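Local structure of TlmII (Streptoalloteichus hindustanus, 4HVM) at residues G308-R320 against A455-H467. The protein takes part in tallysomycin biosynthesis as a condensation-domain protein of the nonribosomal peptide synthetase type, and probably binds phosphopantetheine. Numbering follows the deposited sequence.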
loop_
_atom_site.group_PDB
_atom_site.type_symbol
_atom_site.label_atom_id
_atom_site.label_comp_id
_atom_site.label_asym_id
_atom_site.label_seq_id
_atom_site.Cartn_x
_atom_site.Cartn_y
_atom_site.Cartn_z
ATOM N N GLY A 308 -19.261 -21.215 13.409
ATOM C CA GLY A 308 -20.348 -21.334 14.366
ATOM C C GLY A 308 -21.047 -20.044 14.754
ATOM O O GLY A 308 -21.753 -19.996 15.762
ATOM N N LEU A 309 -20.865 -19.001 13.953
ATOM C CA LEU A 309 -21.380 -17.677 14.289
ATOM C C LEU A 309 -22.908 -17.583 14.333
ATOM O O LEU A 309 -23.595 -17.935 13.373
ATOM C CB LEU A 309 -20.814 -16.633 13.326
ATOM C CG LEU A 309 -19.307 -16.390 13.413
ATOM C CD1 LEU A 309 -18.865 -15.346 12.395
ATOM C CD2 LEU A 309 -18.906 -15.973 14.822
ATOM N N ARG A 310 -23.425 -17.104 15.459
ATOM C CA ARG A 310 -24.847 -16.805 15.610
ATOM C C ARG A 310 -24.992 -15.555 16.465
ATOM O O ARG A 310 -24.644 -15.568 17.646
ATOM C CB ARG A 310 -25.582 -17.972 16.266
ATOM C CG ARG A 310 -25.910 -19.117 15.325
ATOM C CD ARG A 310 -26.145 -20.391 16.111
ATOM N NE ARG A 310 -24.936 -20.791 16.825
ATOM C CZ ARG A 310 -24.903 -21.670 17.821
ATOM N NH1 ARG A 310 -26.020 -22.248 18.240
ATOM N NH2 ARG A 310 -23.749 -21.965 18.404
ATOM N N GLU A 311 -25.513 -14.488 15.863
ATOM C CA GLU A 311 -25.558 -13.170 16.494
ATOM C C GLU A 311 -24.189 -12.774 17.038
ATOM O O GLU A 311 -24.048 -12.508 18.233
ATOM C CB GLU A 311 -26.587 -13.137 17.627
ATOM C CG GLU A 311 -27.954 -13.679 17.256
ATOM C CD GLU A 311 -28.950 -13.568 18.398
ATOM O OE1 GLU A 311 -30.096 -14.038 18.237
ATOM O OE2 GLU A 311 -28.585 -13.009 19.457
ATOM N N PRO A 312 -23.172 -12.734 16.165
ATOM C CA PRO A 312 -21.823 -12.482 16.676
ATOM C C PRO A 312 -21.628 -11.030 17.095
ATOM O O PRO A 312 -22.325 -10.137 16.609
ATOM C CB PRO A 312 -20.937 -12.805 15.475
ATOM C CG PRO A 312 -21.791 -12.485 14.296
ATOM C CD PRO A 312 -23.203 -12.815 14.692
ATOM N N SER A 313 -20.687 -10.806 18.004
ATOM C CA SER A 313 -20.316 -9.454 18.400
ATOM C C SER A 313 -19.017 -9.068 17.703
ATOM O O SER A 313 -18.403 -9.892 17.024
ATOM C CB SER A 313 -20.130 -9.370 19.912
ATOM O OG SER A 313 -19.020 -10.143 20.325
ATOM N N PHE A 314 -18.594 -7.819 17.868
ATOM C CA PHE A 314 -17.322 -7.384 17.304
ATOM C C PHE A 314 -16.176 -8.194 17.896
ATOM O O PHE A 314 -15.225 -8.537 17.198
ATOM C CB PHE A 314 -17.096 -5.896 17.550
ATOM C CG PHE A 314 -15.769 -5.394 17.053
ATOM C CD1 PHE A 314 -15.503 -5.325 15.696
ATOM C CD2 PHE A 314 -14.796 -4.971 17.944
ATOM C CE1 PHE A 314 -14.289 -4.855 15.236
ATOM C CE2 PHE A 314 -13.580 -4.498 17.491
ATOM C CZ PHE A 314 -13.326 -4.441 16.134
ATOM N N ARG A 315 -16.280 -8.499 19.185
ATOM C CA ARG A 315 -15.269 -9.302 19.861
ATOM C C ARG A 315 -15.177 -10.698 19.266
ATOM O O ARG A 315 -14.085 -11.245 19.128
ATOM C CB ARG A 315 -15.555 -9.399 21.360
ATOM C CG ARG A 315 -14.905 -8.309 22.190
ATOM C CD ARG A 315 -14.861 -8.693 23.661
ATOM N NE ARG A 315 -14.199 -7.676 24.473
ATOM C CZ ARG A 315 -14.830 -6.666 25.060
ATOM N NH1 ARG A 315 -16.144 -6.540 24.933
ATOM N NH2 ARG A 315 -14.151 -5.784 25.782
ATOM N N ASP A 316 -16.329 -11.268 18.923
ATOM C CA ASP A 316 -16.381 -12.593 18.314
ATOM C C ASP A 316 -15.595 -12.638 17.008
ATOM O O ASP A 316 -14.770 -13.523 16.801
ATOM C CB ASP A 316 -17.830 -13.025 18.070
ATOM C CG ASP A 316 -18.546 -13.422 19.348
ATOM O OD1 ASP A 316 -17.895 -13.998 20.245
ATOM O OD2 ASP A 316 -19.762 -13.160 19.456
ATOM N N LEU A 317 -15.854 -11.672 16.134
ATOM C CA LEU A 317 -15.207 -11.626 14.831
ATOM C C LEU A 317 -13.766 -11.149 14.927
ATOM O O LEU A 317 -12.926 -11.538 14.117
ATOM C CB LEU A 317 -16.002 -10.732 13.881
ATOM C CG LEU A 317 -17.342 -11.324 13.454
ATOM C CD1 LEU A 317 -18.421 -10.274 13.517
ATOM C CD2 LEU A 317 -17.246 -11.913 12.057
HETATM N N MSE A 318 -13.483 -10.309 15.918
HETATM C CA MSE A 318 -12.126 -9.826 16.143
HETATM C C MSE A 318 -11.244 -10.986 16.570
HETATM O O MSE A 318 -10.100 -11.108 16.141
HETATM C CB MSE A 318 -12.118 -8.737 17.219
HETATM C CG MSE A 318 -10.915 -7.815 17.181
HETATM SE SE MSE A 318 -10.755 -6.873 15.490
HETATM C CE MSE A 318 -9.156 -7.768 14.833
ATOM N N SER A 319 -11.795 -11.845 17.417
ATOM C CA SER A 319 -11.082 -13.012 17.912
ATOM C C SER A 319 -10.697 -13.966 16.782
ATOM O O SER A 319 -9.575 -14.474 16.728
ATOM C CB SER A 319 -11.949 -13.742 18.932
ATOM O OG SER A 319 -11.423 -15.018 19.218
ATOM N N ARG A 320 -11.638 -14.198 15.875
ATOM C CA ARG A 320 -11.437 -15.141 14.786
ATOM C C ARG A 320 -10.569 -14.554 13.672
ATOM O O ARG A 320 -9.839 -15.280 12.997
ATOM C CB ARG A 320 -12.791 -15.613 14.251
ATOM C CG ARG A 320 -13.715 -16.106 15.356
ATOM C CD ARG A 320 -14.943 -16.804 14.821
ATOM N NE ARG A 320 -15.722 -17.426 15.887
ATOM C CZ ARG A 320 -16.561 -18.440 15.711
ATOM N NH1 ARG A 320 -17.224 -18.935 16.747
ATOM N NH2 ARG A 320 -16.736 -18.966 14.507
ATOM N N ALA A 455 -20.094 1.790 14.517
ATOM C CA ALA A 455 -20.745 2.492 15.616
ATOM C C ALA A 455 -21.021 1.539 16.769
ATOM O O ALA A 455 -20.781 1.871 17.929
ATOM C CB ALA A 455 -22.036 3.137 15.144
ATOM N N GLN A 456 -21.512 0.349 16.438
ATOM C CA GLN A 456 -21.795 -0.672 17.434
ATOM C C GLN A 456 -20.518 -1.148 18.118
ATOM O O GLN A 456 -20.494 -1.343 19.333
ATOM C CB GLN A 456 -22.511 -1.857 16.786
ATOM C CG GLN A 456 -22.895 -2.950 17.758
ATOM C CD GLN A 456 -23.868 -2.468 18.810
ATOM O OE1 GLN A 456 -25.055 -2.288 18.537
ATOM N NE2 GLN A 456 -23.371 -2.257 20.023
ATOM N N ALA A 457 -19.457 -1.327 17.336
ATOM C CA ALA A 457 -18.197 -1.842 17.866
ATOM C C ALA A 457 -17.574 -0.916 18.906
ATOM O O ALA A 457 -16.891 -1.372 19.824
ATOM C CB ALA A 457 -17.210 -2.106 16.739
ATOM N N VAL A 458 -17.809 0.383 18.758
ATOM C CA VAL A 458 -17.292 1.359 19.705
ATOM C C VAL A 458 -18.233 1.489 20.899
ATOM O O VAL A 458 -17.788 1.625 22.041
ATOM C CB VAL A 458 -17.095 2.735 19.038
ATOM C CG1 VAL A 458 -16.613 3.759 20.053
ATOM C CG2 VAL A 458 -16.117 2.624 17.879
ATOM N N ALA A 459 -19.535 1.434 20.631
ATOM C CA ALA A 459 -20.540 1.553 21.681
ATOM C C ALA A 459 -20.481 0.382 22.650
ATOM O O ALA A 459 -20.374 0.578 23.861
ATOM C CB ALA A 459 -21.922 1.655 21.076
ATOM N N ASP A 460 -20.555 -0.831 22.107
ATOM C CA ASP A 460 -20.516 -2.051 22.908
ATOM C C ASP A 460 -19.994 -3.226 22.082
ATOM O O ASP A 460 -20.751 -3.875 21.358
ATOM C CB ASP A 460 -21.907 -2.375 23.459
ATOM C CG ASP A 460 -21.874 -3.412 24.573
ATOM O OD1 ASP A 460 -20.804 -4.008 24.825
ATOM O OD2 ASP A 460 -22.933 -3.632 25.196
ATOM N N PRO A 461 -18.692 -3.512 22.200
ATOM C CA PRO A 461 -18.069 -4.592 21.430
ATOM C C PRO A 461 -18.554 -5.982 21.847
ATOM O O PRO A 461 -18.215 -6.960 21.183
ATOM C CB PRO A 461 -16.580 -4.426 21.742
ATOM C CG PRO A 461 -16.541 -3.728 23.058
ATOM C CD PRO A 461 -17.723 -2.808 23.058
ATOM N N SER A 462 -19.333 -6.068 22.922
ATOM C CA SER A 462 -19.867 -7.350 23.371
ATOM C C SER A 462 -21.275 -7.596 22.842
ATOM O O SER A 462 -21.762 -8.727 22.847
ATOM C CB SER A 462 -19.870 -7.427 24.896
ATOM O OG SER A 462 -18.550 -7.400 25.400
ATOM N N ALA A 463 -21.924 -6.528 22.389
ATOM C CA ALA A 463 -23.280 -6.615 21.860
ATOM C C ALA A 463 -23.300 -7.185 20.442
ATOM O O ALA A 463 -22.382 -6.949 19.658
ATOM C CB ALA A 463 -23.943 -5.246 21.895
ATOM N N PRO A 464 -24.353 -7.948 20.113
ATOM C CA PRO A 464 -24.490 -8.541 18.779
ATOM C C PRO A 464 -24.533 -7.492 17.674
ATOM O O PRO A 464 -25.244 -6.496 17.793
ATOM C CB PRO A 464 -25.843 -9.255 18.856
ATOM C CG PRO A 464 -26.031 -9.544 20.300
ATOM C CD PRO A 464 -25.427 -8.382 21.021
ATOM N N LEU A 465 -23.769 -7.716 16.612
ATOM C CA LEU A 465 -23.811 -6.848 15.442
ATOM C C LEU A 465 -25.151 -7.028 14.733
ATOM O O LEU A 465 -25.788 -8.069 14.895
ATOM C CB LEU A 465 -22.643 -7.176 14.507
ATOM C CG LEU A 465 -21.259 -6.815 15.046
ATOM C CD1 LEU A 465 -20.172 -7.222 14.072
ATOM C CD2 LEU A 465 -21.169 -5.329 15.350
ATOM N N PRO A 466 -25.586 -6.010 13.959
ATOM C CA PRO A 466 -26.869 -5.999 13.243
ATOM C C PRO A 466 -27.289 -7.330 12.614
ATOM O O PRO A 466 -26.554 -7.900 11.808
ATOM C CB PRO A 466 -26.627 -4.962 12.149
ATOM C CG PRO A 466 -25.750 -3.965 12.807
ATOM C CD PRO A 466 -24.859 -4.739 13.756
ATOM N N HIS A 467 -28.474 -7.805 12.985
ATOM C CA HIS A 467 -28.997 -9.067 12.474
ATOM C C HIS A 467 -29.378 -8.952 11.003
ATOM O O HIS A 467 -30.501 -9.271 10.617
ATOM C CB HIS A 467 -30.205 -9.515 13.301
ATOM C CG HIS A 467 -29.857 -9.967 14.682
ATOM N ND1 HIS A 467 -28.984 -9.274 15.497
ATOM C CD2 HIS A 467 -30.264 -11.040 15.403
ATOM C CE1 HIS A 467 -28.865 -9.902 16.651
ATOM N NE2 HIS A 467 -29.636 -10.980 16.618
#
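Leu465 N gives a nearly straight hydrogen bond (2.8 Å, 168°) to Pro312 O, and Arg315 N, in the first turn of helix 314-330, gives a second bond to Pro461 O at 3.2 Å. Pro461 belongs to a type I turn, Asp460 to Ala463, that follows helix 445-459; Asp460 OD1 accepts from Ser462 N, an Asx turn. Ser313 is the N-cap of the facing helix and forms a capping box: Ser313 OG, set between its own N and C by chi1 of 66°, accepts from Asp316 N, while Asp316 OD2 takes Ser313 N at 2.9 Å. Without this hydroxyl, as with an alanine here, Asp316 N would probably lose its capping acceptor and the start of the helix would be less firmly fixed. In this condensation-domain fold the contact ties the modelled C-terminal end to the start of helix 314-330. The Phe314 ring, its CG anti to the backbone N (chi1 177°), takes Ala457 CB of helix 445-459 over one face, 3.9 Å from the centroid, in a CH-pi contact; Pro461 CB lies at the ring edge. Deeper, Leu317 CD1 meets Leu465 CD1 at 3.6 Å, with Trp251 of helix 241-255 also against Leu317. The Arg315 side chain runs alongside Pro461, whose CB lies over a guanidinium face.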